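Local atomic coordinates of thiol-disulfide isomerase and thioredoxins (Corynebacterium glutamicum, PDB entry 3LOR), a protein that probably acts as a thiol-disulfide oxidoreductase or isomerase of the thioredoxin-fold, TlpA-like family and can bind calcium. Residues Leu12-Trp17 against Pro97-Met102; Val32-Val37 against Pro122-Ala127; Glu36-Leu41 against His48-Ala53; Ser72-His77 against Gln107-Thr112. All blocks are in the same frame, centred on the assembly; numbering follows the deposited sequence.

Contact 1: residues Leu12-Trp17 against Pro97-Met102; sequences LDVQEW and PVAVDM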
loop_
_atom_site.group_PDB
_atom_site.type_symbol
_atom_site.label_atom_id
_atom_site.label_comp_id
_atom_site.label_asym_id
_atom_site.label_seq_id
_atom_site.Cartn_x
_atom_site.Cartn_y
_atom_site.Cartn_z
ATOM N N LEU A 12 0.809 34.257 5.472
ATOM C CA LEU A 12 0.625 33.512 6.672
ATOM C C LEU A 12 0.539 34.456 7.840
ATOM O O LEU A 12 1.296 35.366 7.897
ATOM C CB LEU A 12 1.797 32.581 6.845
ATOM C CG LEU A 12 1.971 31.532 5.768
ATOM C CD1 LEU A 12 3.029 30.595 6.067
ATOM C CD2 LEU A 12 0.712 30.824 5.560
ATOM N N ASP A 13 -0.389 34.250 8.763
ATOM C CA ASP A 13 -0.363 34.977 10.013
ATOM C C ASP A 13 0.180 34.019 11.038
ATOM O O ASP A 13 -0.453 33.074 11.372
ATOM C CB ASP A 13 -1.741 35.464 10.454
ATOM C CG ASP A 13 -2.439 36.359 9.457
ATOM O OD1 ASP A 13 -1.858 37.213 8.819
ATOM O OD2 ASP A 13 -3.635 36.201 9.337
ATOM N N VAL A 14 1.374 34.276 11.528
ATOM C CA VAL A 14 2.066 33.323 12.372
ATOM C C VAL A 14 2.334 33.764 13.799
ATOM O O VAL A 14 2.951 34.760 14.012
ATOM C CB VAL A 14 3.407 33.042 11.743
ATOM C CG1 VAL A 14 4.236 32.167 12.555
ATOM C CG2 VAL A 14 3.237 32.574 10.378
ATOM N N GLN A 15 1.871 33.019 14.784
ATOM C CA GLN A 15 2.286 33.279 16.146
ATOM C C GLN A 15 3.755 33.006 16.405
ATOM O O GLN A 15 4.415 33.811 16.995
ATOM C CB GLN A 15 1.408 32.541 17.138
ATOM C CG GLN A 15 1.939 32.405 18.534
ATOM C CD GLN A 15 0.993 31.688 19.457
ATOM O OE1 GLN A 15 0.876 30.504 19.425
ATOM N NE2 GLN A 15 0.322 32.419 20.286
ATOM N N GLU A 16 4.263 31.878 15.970
ATOM C CA GLU A 16 5.677 31.617 16.072
ATOM C C GLU A 16 6.164 30.544 15.123
ATOM O O GLU A 16 5.408 29.718 14.712
ATOM C CB GLU A 16 6.023 31.221 17.497
ATOM C CG GLU A 16 5.227 30.066 17.987
ATOM C CD GLU A 16 5.456 29.751 19.422
ATOM O OE1 GLU A 16 4.584 30.090 20.229
ATOM O OE2 GLU A 16 6.488 29.148 19.744
ATOM N N TRP A 17 7.445 30.563 14.813
ATOM C CA TRP A 17 8.054 29.504 14.060
ATOM C C TRP A 17 8.814 28.572 15.002
ATOM O O TRP A 17 9.745 28.923 15.634
ATOM C CB TRP A 17 8.970 30.052 12.995
ATOM C CG TRP A 17 8.373 30.772 11.866
ATOM C CD1 TRP A 17 8.087 32.079 11.808
ATOM C CD2 TRP A 17 8.036 30.239 10.601
ATOM N NE1 TRP A 17 7.580 32.401 10.610
ATOM C CE2 TRP A 17 7.543 31.283 9.837
ATOM C CE3 TRP A 17 8.089 28.974 10.048
ATOM C CZ2 TRP A 17 7.112 31.100 8.551
ATOM C CZ3 TRP A 17 7.684 28.804 8.814
ATOM C CH2 TRP A 17 7.185 29.848 8.066
ATOM N N PRO A 97 10.178 23.598 7.791
ATOM C CA PRO A 97 9.780 24.609 8.753
ATOM C C PRO A 97 8.287 24.564 9.117
ATOM O O PRO A 97 7.437 24.398 8.298
ATOM C CB PRO A 97 10.156 25.898 8.068
ATOM C CG PRO A 97 10.860 25.540 6.922
ATOM C CD PRO A 97 10.653 24.189 6.557
ATOM N N VAL A 98 8.022 24.670 10.393
ATOM C CA VAL A 98 6.697 24.584 10.908
ATOM C C VAL A 98 6.333 25.853 11.623
ATOM O O VAL A 98 7.037 26.303 12.461
ATOM C CB VAL A 98 6.580 23.457 11.865
ATOM C CG1 VAL A 98 5.255 23.367 12.369
ATOM C CG2 VAL A 98 7.026 22.214 11.266
ATOM N N ALA A 99 5.202 26.403 11.275
ATOM C CA ALA A 99 4.688 27.560 11.929
ATOM C C ALA A 99 3.389 27.263 12.609
ATOM O O ALA A 99 2.652 26.416 12.219
ATOM C CB ALA A 99 4.513 28.656 10.980
ATOM N N VAL A 100 3.129 28.011 13.642
ATOM C CA VAL A 100 1.927 27.948 14.399
ATOM C C VAL A 100 1.037 29.116 13.950
ATOM O O VAL A 100 1.423 30.236 14.015
ATOM C CB VAL A 100 2.300 28.093 15.863
ATOM C CG1 VAL A 100 1.117 28.198 16.750
ATOM C CG2 VAL A 100 3.201 26.996 16.288
ATOM N N ASP A 101 -0.153 28.806 13.491
ATOM C CA ASP A 101 -1.146 29.756 13.035
ATOM C C ASP A 101 -1.553 30.668 14.190
ATOM O O ASP A 101 -1.798 30.223 15.253
ATOM C CB ASP A 101 -2.329 28.957 12.464
ATOM C CG ASP A 101 -3.349 29.798 11.697
ATOM O OD1 ASP A 101 -3.213 30.993 11.612
ATOM O OD2 ASP A 101 -4.322 29.233 11.224
HETATM N N MSE A 102 -1.591 31.957 13.969
HETATM C CA MSE A 102 -1.904 32.886 15.014
HETATM C C MSE A 102 -3.308 32.725 15.497
HETATM O O MSE A 102 -4.240 32.714 14.752
HETATM C CB MSE A 102 -1.727 34.298 14.515
HETATM C CG MSE A 102 -2.159 35.365 15.510
HETATM SE SE MSE A 102 -0.872 35.560 16.856
HETATM C CE MSE A 102 0.273 36.524 15.820
#
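Three backbone hydrogen bonds join Asp13, Gln15 and Glu16 to Val100 and Met102, adding the antiparallel edge strand 14-17 to strand 98-101 in the sheet of a thioredoxin-like fold. Met102 N donates to Asp13 O (3.0 Å) from above the carbonyl plane. Val100 serves twice: its O accepts Gln15 N at 2.9 Å in a bent bond (135° at the hydrogen), and its N donates almost straight to Glu16 O. Gln15 has helix-like backbone angles where the edge strand turns a corner. Outside the pair, the Asp13 carboxylate bonds Ser111 OG and forms a salt bridge with Lys115, while Asp101 accepts from Ser72 OG. Leu12 and Asp13, with Glu11, bind calcium in a structure of this protein, though no ion sits on this chain.

Gln15 and Met102 pack at the corner beside Val100. The extended Gln15 chain, CG anti to the backbone N (chi1 163°), runs the same way as the valine and brings OE1 to 3.5 Å from CG1. In Met102, a selenomethionine, the bend at chi2 brings SE to 3.8 Å from Gln15 CB. Ala99 CB touches both Val14 CG1 and the Trp17 indole, sharing a face of the sheet with Trp17. It makes a CH-pi contact over the indole face, 3.8 Å from the centroid of the six-membered ring and 13° off the normal.

Contact 2: residues Val32-Val37 against Pro122-Ala127; sequences VVVVEV and PSIILA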
loop_
_atom_site.group_PDB
_atom_site.type_symbol
_atom_site.label_atom_id
_atom_site.label_comp_id
_atom_site.label_asym_id
_atom_site.label_seq_id
_atom_site.Cartn_x
_atom_site.Cartn_y
_atom_site.Cartn_z
ATOM N N VAL A 32 7.950 27.811 -5.808
ATOM C CA VAL A 32 6.642 27.291 -5.522
ATOM C C VAL A 32 6.524 26.998 -4.040
ATOM O O VAL A 32 7.408 26.473 -3.464
ATOM C CB VAL A 32 6.340 26.060 -6.367
ATOM C CG1 VAL A 32 5.056 25.470 -5.997
ATOM C CG2 VAL A 32 6.346 26.395 -7.780
ATOM N N VAL A 33 5.417 27.352 -3.430
ATOM C CA VAL A 33 5.250 27.152 -2.012
ATOM C C VAL A 33 4.171 26.160 -1.716
ATOM O O VAL A 33 3.088 26.252 -2.209
ATOM C CB VAL A 33 4.985 28.442 -1.249
ATOM C CG1 VAL A 33 4.945 28.210 0.173
ATOM C CG2 VAL A 33 5.965 29.455 -1.551
ATOM N N VAL A 34 4.496 25.190 -0.902
ATOM C CA VAL A 34 3.524 24.238 -0.468
ATOM C C VAL A 34 3.278 24.432 0.996
ATOM O O VAL A 34 4.160 24.269 1.765
ATOM C CB VAL A 34 4.009 22.799 -0.715
ATOM C CG1 VAL A 34 3.047 21.801 -0.240
ATOM C CG2 VAL A 34 4.319 22.596 -2.109
ATOM N N VAL A 35 2.073 24.755 1.386
ATOM C CA VAL A 35 1.786 24.878 2.777
ATOM C C VAL A 35 0.869 23.775 3.221
ATOM O O VAL A 35 -0.210 23.650 2.732
ATOM C CB VAL A 35 1.155 26.243 3.120
ATOM C CG1 VAL A 35 0.996 26.402 4.539
ATOM C CG2 VAL A 35 1.930 27.358 2.555
ATOM N N GLU A 36 1.330 22.987 4.162
ATOM C CA GLU A 36 0.568 21.908 4.711
ATOM C C GLU A 36 -0.067 22.342 6.016
ATOM O O GLU A 36 0.583 22.502 6.982
ATOM C CB GLU A 36 1.464 20.687 4.904
ATOM C CG GLU A 36 0.790 19.444 5.369
ATOM C CD GLU A 36 -0.043 18.735 4.299
ATOM O OE1 GLU A 36 -1.115 18.270 4.604
ATOM O OE2 GLU A 36 0.382 18.629 3.159
ATOM N N VAL A 37 -1.366 22.500 6.004
ATOM C CA VAL A 37 -2.119 22.928 7.152
ATOM C C VAL A 37 -2.622 21.728 7.934
ATOM O O VAL A 37 -3.344 20.935 7.430
ATOM C CB VAL A 37 -3.297 23.809 6.714
ATOM C CG1 VAL A 37 -3.971 24.404 7.858
ATOM C CG2 VAL A 37 -2.867 24.858 5.830
ATOM N N PRO A 122 -6.692 17.855 7.069
ATOM C CA PRO A 122 -5.616 18.586 6.424
ATOM C C PRO A 122 -6.042 19.446 5.268
ATOM O O PRO A 122 -6.996 19.184 4.621
ATOM C CB PRO A 122 -4.727 17.479 5.925
ATOM C CG PRO A 122 -5.593 16.357 5.755
ATOM C CD PRO A 122 -6.576 16.421 6.825
ATOM N N SER A 123 -5.290 20.488 5.029
ATOM C CA SER A 123 -5.426 21.278 3.850
ATOM C C SER A 123 -4.086 21.574 3.232
ATOM O O SER A 123 -3.108 21.622 3.892
ATOM C CB SER A 123 -6.145 22.566 4.143
ATOM O OG SER A 123 -7.497 22.356 4.225
ATOM N N ILE A 124 -4.080 21.782 1.939
ATOM C CA ILE A 124 -2.921 22.267 1.251
ATOM C C ILE A 124 -3.171 23.593 0.594
ATOM O O ILE A 124 -4.200 23.823 0.069
ATOM C CB ILE A 124 -2.408 21.268 0.254
ATOM C CG1 ILE A 124 -2.164 19.959 0.931
ATOM C CG2 ILE A 124 -1.098 21.632 -0.228
ATOM C CD1 ILE A 124 -1.458 19.040 0.088
ATOM N N ILE A 125 -2.212 24.469 0.687
ATOM C CA ILE A 125 -2.223 25.666 -0.050
ATOM C C ILE A 125 -0.988 25.648 -0.924
ATOM O O ILE A 125 0.104 25.486 -0.437
ATOM C CB ILE A 125 -2.193 26.885 0.889
ATOM C CG1 ILE A 125 -3.368 26.892 1.841
ATOM C CG2 ILE A 125 -2.155 28.140 0.138
ATOM C CD1 ILE A 125 -3.263 27.889 2.865
ATOM N N LEU A 126 -1.183 25.833 -2.215
ATOM C CA LEU A 126 -0.092 26.041 -3.141
ATOM C C LEU A 126 -0.030 27.448 -3.643
ATOM O O LEU A 126 -0.993 27.987 -4.034
ATOM C CB LEU A 126 -0.162 25.103 -4.314
ATOM C CG LEU A 126 -0.316 23.633 -4.037
ATOM C CD1 LEU A 126 -0.655 22.909 -5.241
ATOM C CD2 LEU A 126 0.838 23.053 -3.367
ATOM N N ALA A 127 1.135 28.030 -3.574
ATOM C CA ALA A 127 1.399 29.314 -4.157
ATOM C C ALA A 127 2.472 29.215 -5.212
ATOM O O ALA A 127 3.318 28.379 -5.158
ATOM C CB ALA A 127 1.773 30.293 -3.130
#
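Val34 lays both methyls against Leu126, CG2 meeting CD2 at 3.7 Å, while its CG1 also reaches Ile124 CG2; the valine runs side by side with both neighbours, pointing the same way. Glu36 shares this face. Its CG is anti to the backbone N (chi1 -175°) and the bend at chi2 turns CD toward the partner strand; OE2 lies 3.6 Å from both CG1 and CD1 of Ile124, and OE1 approaches Pro122 CB. These are neighbouring inner strands of the thioredoxin-like sheet, antiparallel at 168° with axes 4.8 Å apart. Pro122 follows a cis peptide bond and touches Cys42 and Cys45 of a CxxC sequence, consistent with the cis-proline found beside the redox cysteines of thioredoxins. Six nearly straight backbone bonds couple Val33 with Ala127, Val35 with Ile125 and Val37 with Ser123, each pair bonding in both directions; the shortest is Val35 N to Ile125 O at 2.8 Å. On the face of these residues the side chains of each pair meet CB to CB, Val35 with Ile125 at 4.1 Å and Val37 with Ser123 at 4.0 Å. Ser123 OG is held by Gly120 O. Leu150 of helix 143-154 packs on Val34.

Contact 3: residues Glu36-Leu41 against His48-Ala53; sequences EVFQML and HGVPQA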
loop_
_atom_site.group_PDB
_atom_site.type_symbol
_atom_site.label_atom_id
_atom_site.label_comp_id
_atom_site.label_asym_id
_atom_site.label_seq_id
_atom_site.Cartn_x
_atom_site.Cartn_y
_atom_site.Cartn_z
ATOM N N GLU A 36 1.330 22.987 4.162
ATOM C CA GLU A 36 0.568 21.908 4.711
ATOM C C GLU A 36 -0.067 22.342 6.016
ATOM O O GLU A 36 0.583 22.502 6.982
ATOM C CB GLU A 36 1.464 20.687 4.904
ATOM C CG GLU A 36 0.790 19.444 5.369
ATOM C CD GLU A 36 -0.043 18.735 4.299
ATOM O OE1 GLU A 36 -1.115 18.270 4.604
ATOM O OE2 GLU A 36 0.382 18.629 3.159
ATOM N N VAL A 37 -1.366 22.500 6.004
ATOM C CA VAL A 37 -2.119 22.928 7.152
ATOM C C VAL A 37 -2.622 21.728 7.934
ATOM O O VAL A 37 -3.344 20.935 7.430
ATOM C CB VAL A 37 -3.297 23.809 6.714
ATOM C CG1 VAL A 37 -3.971 24.404 7.858
ATOM C CG2 VAL A 37 -2.867 24.858 5.830
ATOM N N PHE A 38 -2.185 21.584 9.163
ATOM C CA PHE A 38 -2.429 20.370 9.887
ATOM C C PHE A 38 -2.754 20.526 11.351
ATOM O O PHE A 38 -2.499 21.530 11.934
ATOM C CB PHE A 38 -1.264 19.414 9.729
ATOM C CG PHE A 38 -0.068 19.800 10.495
ATOM C CD1 PHE A 38 0.278 19.118 11.611
ATOM C CD2 PHE A 38 0.703 20.858 10.106
ATOM C CE1 PHE A 38 1.354 19.475 12.295
ATOM C CE2 PHE A 38 1.777 21.209 10.796
ATOM C CZ PHE A 38 2.111 20.534 11.888
ATOM N N GLN A 39 -3.304 19.479 11.922
ATOM C CA GLN A 39 -3.395 19.325 13.354
ATOM C C GLN A 39 -2.597 18.087 13.706
ATOM O O GLN A 39 -2.644 17.122 13.006
ATOM C CB GLN A 39 -4.844 19.212 13.837
ATOM C CG GLN A 39 -5.497 20.511 14.156
ATOM C CD GLN A 39 -6.899 20.408 14.679
ATOM O OE1 GLN A 39 -7.380 21.326 15.267
ATOM N NE2 GLN A 39 -7.546 19.304 14.471
HETATM N N MSE A 40 -1.861 18.129 14.791
HETATM C CA MSE A 40 -1.028 17.011 15.184
HETATM C C MSE A 40 -1.794 15.748 15.525
HETATM O O MSE A 40 -1.259 14.703 15.485
HETATM C CB MSE A 40 -0.041 17.383 16.288
HETATM C CG MSE A 40 -0.630 17.967 17.539
HETATM SE SE MSE A 40 0.594 18.416 18.882
HETATM C CE MSE A 40 1.286 16.736 19.146
ATOM N N LEU A 41 -3.049 15.887 15.895
ATOM C CA LEU A 41 -3.866 14.764 16.285
ATOM C C LEU A 41 -4.966 14.391 15.317
ATOM O O LEU A 41 -5.870 13.725 15.681
ATOM C CB LEU A 41 -4.424 14.922 17.691
ATOM C CG LEU A 41 -3.456 14.983 18.854
ATOM C CD1 LEU A 41 -4.028 15.376 20.124
ATOM C CD2 LEU A 41 -2.610 13.788 18.987
ATOM N N HIS A 48 -1.650 10.815 6.295
ATOM C CA HIS A 48 -1.447 11.136 4.909
ATOM C C HIS A 48 -0.789 12.462 4.582
ATOM O O HIS A 48 0.219 12.488 3.970
ATOM C CB HIS A 48 -2.749 11.003 4.142
ATOM C CG HIS A 48 -2.572 11.053 2.664
ATOM N ND1 HIS A 48 -2.027 10.019 1.947
ATOM C CD2 HIS A 48 -2.859 12.015 1.768
ATOM C CE1 HIS A 48 -1.978 10.345 0.675
ATOM N NE2 HIS A 48 -2.472 11.553 0.542
ATOM N N GLY A 49 -1.396 13.550 4.988
ATOM C CA GLY A 49 -0.871 14.841 4.670
ATOM C C GLY A 49 0.502 15.215 5.176
ATOM O O GLY A 49 1.293 15.678 4.439
ATOM N N VAL A 50 0.801 14.984 6.421
ATOM C CA VAL A 50 2.129 15.281 6.874
ATOM C C VAL A 50 3.215 14.450 6.174
ATOM O O VAL A 50 4.155 14.987 5.711
ATOM C CB VAL A 50 2.244 15.134 8.363
ATOM C CG1 VAL A 50 3.626 15.159 8.771
ATOM C CG2 VAL A 50 1.462 16.147 9.055
ATOM N N PRO A 51 3.045 13.154 6.051
ATOM C CA PRO A 51 4.023 12.327 5.375
ATOM C C PRO A 51 4.207 12.681 3.920
ATOM O O PRO A 51 5.289 12.603 3.440
ATOM C CB PRO A 51 3.451 10.937 5.513
ATOM C CG PRO A 51 2.504 11.002 6.516
ATOM C CD PRO A 51 1.995 12.340 6.642
ATOM N N GLN A 52 3.138 13.066 3.250
ATOM C CA GLN A 52 3.198 13.583 1.898
ATOM C C GLN A 52 4.043 14.859 1.798
ATOM O O GLN A 52 4.807 14.994 0.905
ATOM C CB GLN A 52 1.798 13.853 1.399
ATOM C CG GLN A 52 1.693 14.324 0.028
ATOM C CD GLN A 52 0.279 14.202 -0.532
ATOM O OE1 GLN A 52 0.001 13.341 -1.332
ATOM N NE2 GLN A 52 -0.592 15.062 -0.105
ATOM N N ALA A 53 3.894 15.758 2.748
ATOM C CA ALA A 53 4.715 16.928 2.850
ATOM C C ALA A 53 6.200 16.579 3.066
ATOM O O ALA A 53 7.021 17.163 2.465
ATOM C CB ALA A 53 4.203 17.807 3.911
#
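Glu36 rests its carboxylate on the helix backbone at Gly49, while Phe38, two residues on along the strand, reaches the same helix at Val50. The strand and the short helix segment run nearly antiparallel, 148° between their directions and 8.9 Å between axes, as the first strand and first helix of a beta-alpha-beta unit in the thioredoxin fold. Gly49 has no side chain, and OE1 of Glu36 comes down to 3.4 Å from its CA. CD and OE2 both lie close to the carbonyl oxygen of the same residue, OE2 at 3.3 Å from Gly49 O. These two oxygens are both acceptors and no hydrogen bond links them; Gly49 O takes its bond from Ala53 N, one turn further along the helix. CB and CG of Glu36 also pack on Ala53 CB, Glu36 CB at 4.1 Å. Val50 meets the phenyl ring through a single branch, CG2 to Phe38 CD1 at 4.1 Å, an oblique approach. The ring is placed there by chi1 of 74°, which sets CG between the backbone N and the carbonyl carbon. Glu36 O lies in the plane of the phenyl at its edge.

Beyond the pair, Phe38 also packs on Leu85 and Phe88 of helix 82-91 and meets the ring of His71. Strand 32-38 lies between strands 65-71 and 123-127, and helix 43-59, with the CxxC cysteines at its start, packs against it.

Contact 4: residues Ser72-His77 against Gln107-Thr112; sequences SVFEHH and QRIPST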
loop_
_atom_site.group_PDB
_atom_site.type_symbol
_atom_site.label_atom_id
_atom_site.label_comp_id
_atom_site.label_asym_id
_atom_site.label_seq_id
_atom_site.Cartn_x
_atom_site.Cartn_y
_atom_site.Cartn_z
ATOM N N SER A 72 -2.566 24.660 12.515
ATOM C CA SER A 72 -3.761 25.396 12.826
ATOM C C SER A 72 -4.688 24.586 13.668
ATOM O O SER A 72 -5.428 23.799 13.172
ATOM C CB SER A 72 -4.520 25.752 11.560
ATOM O OG SER A 72 -3.780 26.503 10.709
ATOM N N VAL A 73 -4.651 24.828 14.950
ATOM C CA VAL A 73 -5.431 24.078 15.886
ATOM C C VAL A 73 -6.724 24.799 16.108
ATOM O O VAL A 73 -6.719 25.921 16.482
ATOM C CB VAL A 73 -4.716 24.039 17.216
ATOM C CG1 VAL A 73 -5.502 23.367 18.252
ATOM C CG2 VAL A 73 -3.355 23.479 17.084
ATOM N N PHE A 74 -7.822 24.141 15.829
ATOM C CA PHE A 74 -9.128 24.698 16.024
ATOM C C PHE A 74 -10.013 23.953 17.006
ATOM O O PHE A 74 -11.127 24.334 17.250
ATOM C CB PHE A 74 -9.816 24.898 14.702
ATOM C CG PHE A 74 -10.075 23.667 13.991
ATOM C CD1 PHE A 74 -11.224 22.996 14.173
ATOM C CD2 PHE A 74 -9.164 23.164 13.147
ATOM C CE1 PHE A 74 -11.459 21.863 13.509
ATOM C CE2 PHE A 74 -9.398 22.019 12.483
ATOM C CZ PHE A 74 -10.539 21.367 12.680
ATOM N N GLU A 75 -9.499 22.890 17.576
ATOM C CA GLU A 75 -10.204 22.177 18.598
ATOM C C GLU A 75 -9.173 21.662 19.589
ATOM O O GLU A 75 -8.055 21.449 19.223
ATOM C CB GLU A 75 -11.060 21.060 17.991
ATOM C CG GLU A 75 -10.280 20.042 17.240
ATOM C CD GLU A 75 -11.113 19.060 16.439
ATOM O OE1 GLU A 75 -12.341 19.050 16.530
ATOM O OE2 GLU A 75 -10.513 18.278 15.717
ATOM N N HIS A 76 -9.556 21.458 20.834
ATOM C CA HIS A 76 -8.696 20.823 21.809
ATOM C C HIS A 76 -7.377 21.483 21.992
ATOM O O HIS A 76 -6.404 20.843 22.120
ATOM C CB HIS A 76 -8.466 19.387 21.431
ATOM C CG HIS A 76 -9.714 18.657 21.149
ATOM N ND1 HIS A 76 -10.727 18.550 22.069
ATOM C CD2 HIS A 76 -10.137 18.017 20.047
ATOM C CE1 HIS A 76 -11.709 17.855 21.552
ATOM N NE2 HIS A 76 -11.377 17.518 20.326
ATOM N N HIS A 77 -7.400 22.785 22.066
ATOM C CA HIS A 77 -6.238 23.602 22.089
ATOM C C HIS A 77 -5.298 23.289 23.246
ATOM O O HIS A 77 -4.121 23.335 23.079
ATOM C CB HIS A 77 -6.664 25.053 22.200
ATOM C CG HIS A 77 -7.538 25.506 21.095
ATOM N ND1 HIS A 77 -7.081 26.276 20.062
ATOM C CD2 HIS A 77 -8.834 25.260 20.834
ATOM C CE1 HIS A 77 -8.062 26.507 19.223
ATOM N NE2 HIS A 77 -9.139 25.911 19.674
ATOM N N GLN A 107 -11.781 33.001 20.065
ATOM C CA GLN A 107 -12.281 32.127 19.036
ATOM C C GLN A 107 -11.424 30.894 18.849
ATOM O O GLN A 107 -10.244 30.952 18.918
ATOM C CB GLN A 107 -12.387 32.888 17.739
ATOM C CG GLN A 107 -13.414 33.972 17.725
ATOM C CD GLN A 107 -14.784 33.470 18.044
ATOM O OE1 GLN A 107 -15.537 34.121 18.693
ATOM N NE2 GLN A 107 -15.093 32.308 17.597
ATOM N N ARG A 108 -12.057 29.774 18.624
ATOM C CA ARG A 108 -11.366 28.550 18.293
ATOM C C ARG A 108 -10.590 28.508 16.965
ATOM O O ARG A 108 -9.582 27.894 16.894
ATOM C CB ARG A 108 -12.315 27.380 18.384
ATOM C CG ARG A 108 -12.720 27.059 19.739
ATOM C CD ARG A 108 -13.022 25.636 19.852
ATOM N NE ARG A 108 -14.425 25.424 19.964
ATOM C CZ ARG A 108 -15.237 25.432 18.938
ATOM N NH1 ARG A 108 -14.749 25.616 17.742
ATOM N NH2 ARG A 108 -16.523 25.226 19.093
ATOM N N ILE A 109 -11.097 29.148 15.927
ATOM C CA ILE A 109 -10.464 29.115 14.638
ATOM C C ILE A 109 -9.385 30.160 14.587
ATOM O O ILE A 109 -9.623 31.273 14.854
ATOM C CB ILE A 109 -11.427 29.382 13.492
ATOM C CG1 ILE A 109 -12.689 28.534 13.568
ATOM C CG2 ILE A 109 -10.751 29.188 12.192
ATOM C CD1 ILE A 109 -12.500 27.134 13.744
ATOM N N PRO A 110 -8.188 29.749 14.252
ATOM C CA PRO A 110 -7.045 30.628 14.072
ATOM C C PRO A 110 -7.053 31.428 12.768
ATOM O O PRO A 110 -7.809 31.194 11.875
ATOM C CB PRO A 110 -5.862 29.681 14.144
ATOM C CG PRO A 110 -6.366 28.437 13.818
ATOM C CD PRO A 110 -7.794 28.356 14.154
ATOM N N SER A 111 -6.194 32.412 12.756
ATOM C CA SER A 111 -6.220 33.499 11.832
ATOM C C SER A 111 -6.021 33.200 10.370
ATOM O O SER A 111 -6.819 33.584 9.590
ATOM C CB SER A 111 -5.170 34.482 12.248
ATOM O OG SER A 111 -5.442 35.711 11.702
ATOM N N THR A 112 -4.987 32.464 10.028
ATOM C CA THR A 112 -4.743 32.058 8.671
ATOM C C THR A 112 -5.860 31.169 8.187
ATOM O O THR A 112 -6.342 31.319 7.107
ATOM C CB THR A 112 -3.363 31.397 8.495
ATOM O OG1 THR A 112 -2.357 32.225 9.031
ATOM C CG2 THR A 112 -3.054 31.173 7.076
#
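The His77 imidazole turns its edge to Arg108, whose carbonyl O lies in the ring plane, 3.1 Å from CE1; Val73 CG1 sits over one face of the ring, offset toward the rim. NE2 is also near that oxygen, but the angle is poor and the pair is not a hydrogen bond. The imidazole instead borders the aliphatic stem of Arg108, with NE2 3.7 Å from CB and close to CG and CD. The same stem passes Phe74 O, which lies 3.5 Å from both CB and CD of the arginine, and the guanidinium is oblique to that carbonyl. Arg108 O is thus approached twice, by the imidazole edge and by Phe74 CA at 3.3 Å in a CA-H...O contact with 153° at the hydrogen. The phenyl of Phe74 leads away from the other segment, CG standing between the backbone N and the carbonyl carbon (chi1 64°). It is Phe74 CB that meets Ile109, 3.6 Å from CD1. Pro110 CD lies 4.0 Å from Phe74 CB and its CG touches Ser72 CB; CD also approaches Val73 O.

Neither segment contributes a strand here; a loop meets the loop and first turn that begin helix 111-115. Residues 72-77 leave strand 65-71 on the way to helix 82-91, and His76 packs on Val87 of the second subunit. Pro110 occupies the N-cap position of helix 111-115, which follows strand 98-101, and Asp101 OD1 on that strand accepts the backbone N of Thr112 in the first turn.

Overall arrangement
From the N terminus, residues 12-17 open contact 1, which closes at 97-102 and fixes the edge strand to strand 98-101. Contact 3, a short closure from strand 32-38 to the helix that follows it, falls wholly within that span. Contact 2 starts from the same strand but closes only at 122-127, so it crosses contact 1 and encloses contact 4. Contact 4 opens after contact 3 has closed and ends at 107-112, crossing contact 1 as well. Gln39 OE1 accepts Phe74 N between contacts 3 and 4, while Asp101 and Met102 bond the start of helix 111-115, tying contact 1 to contact 4.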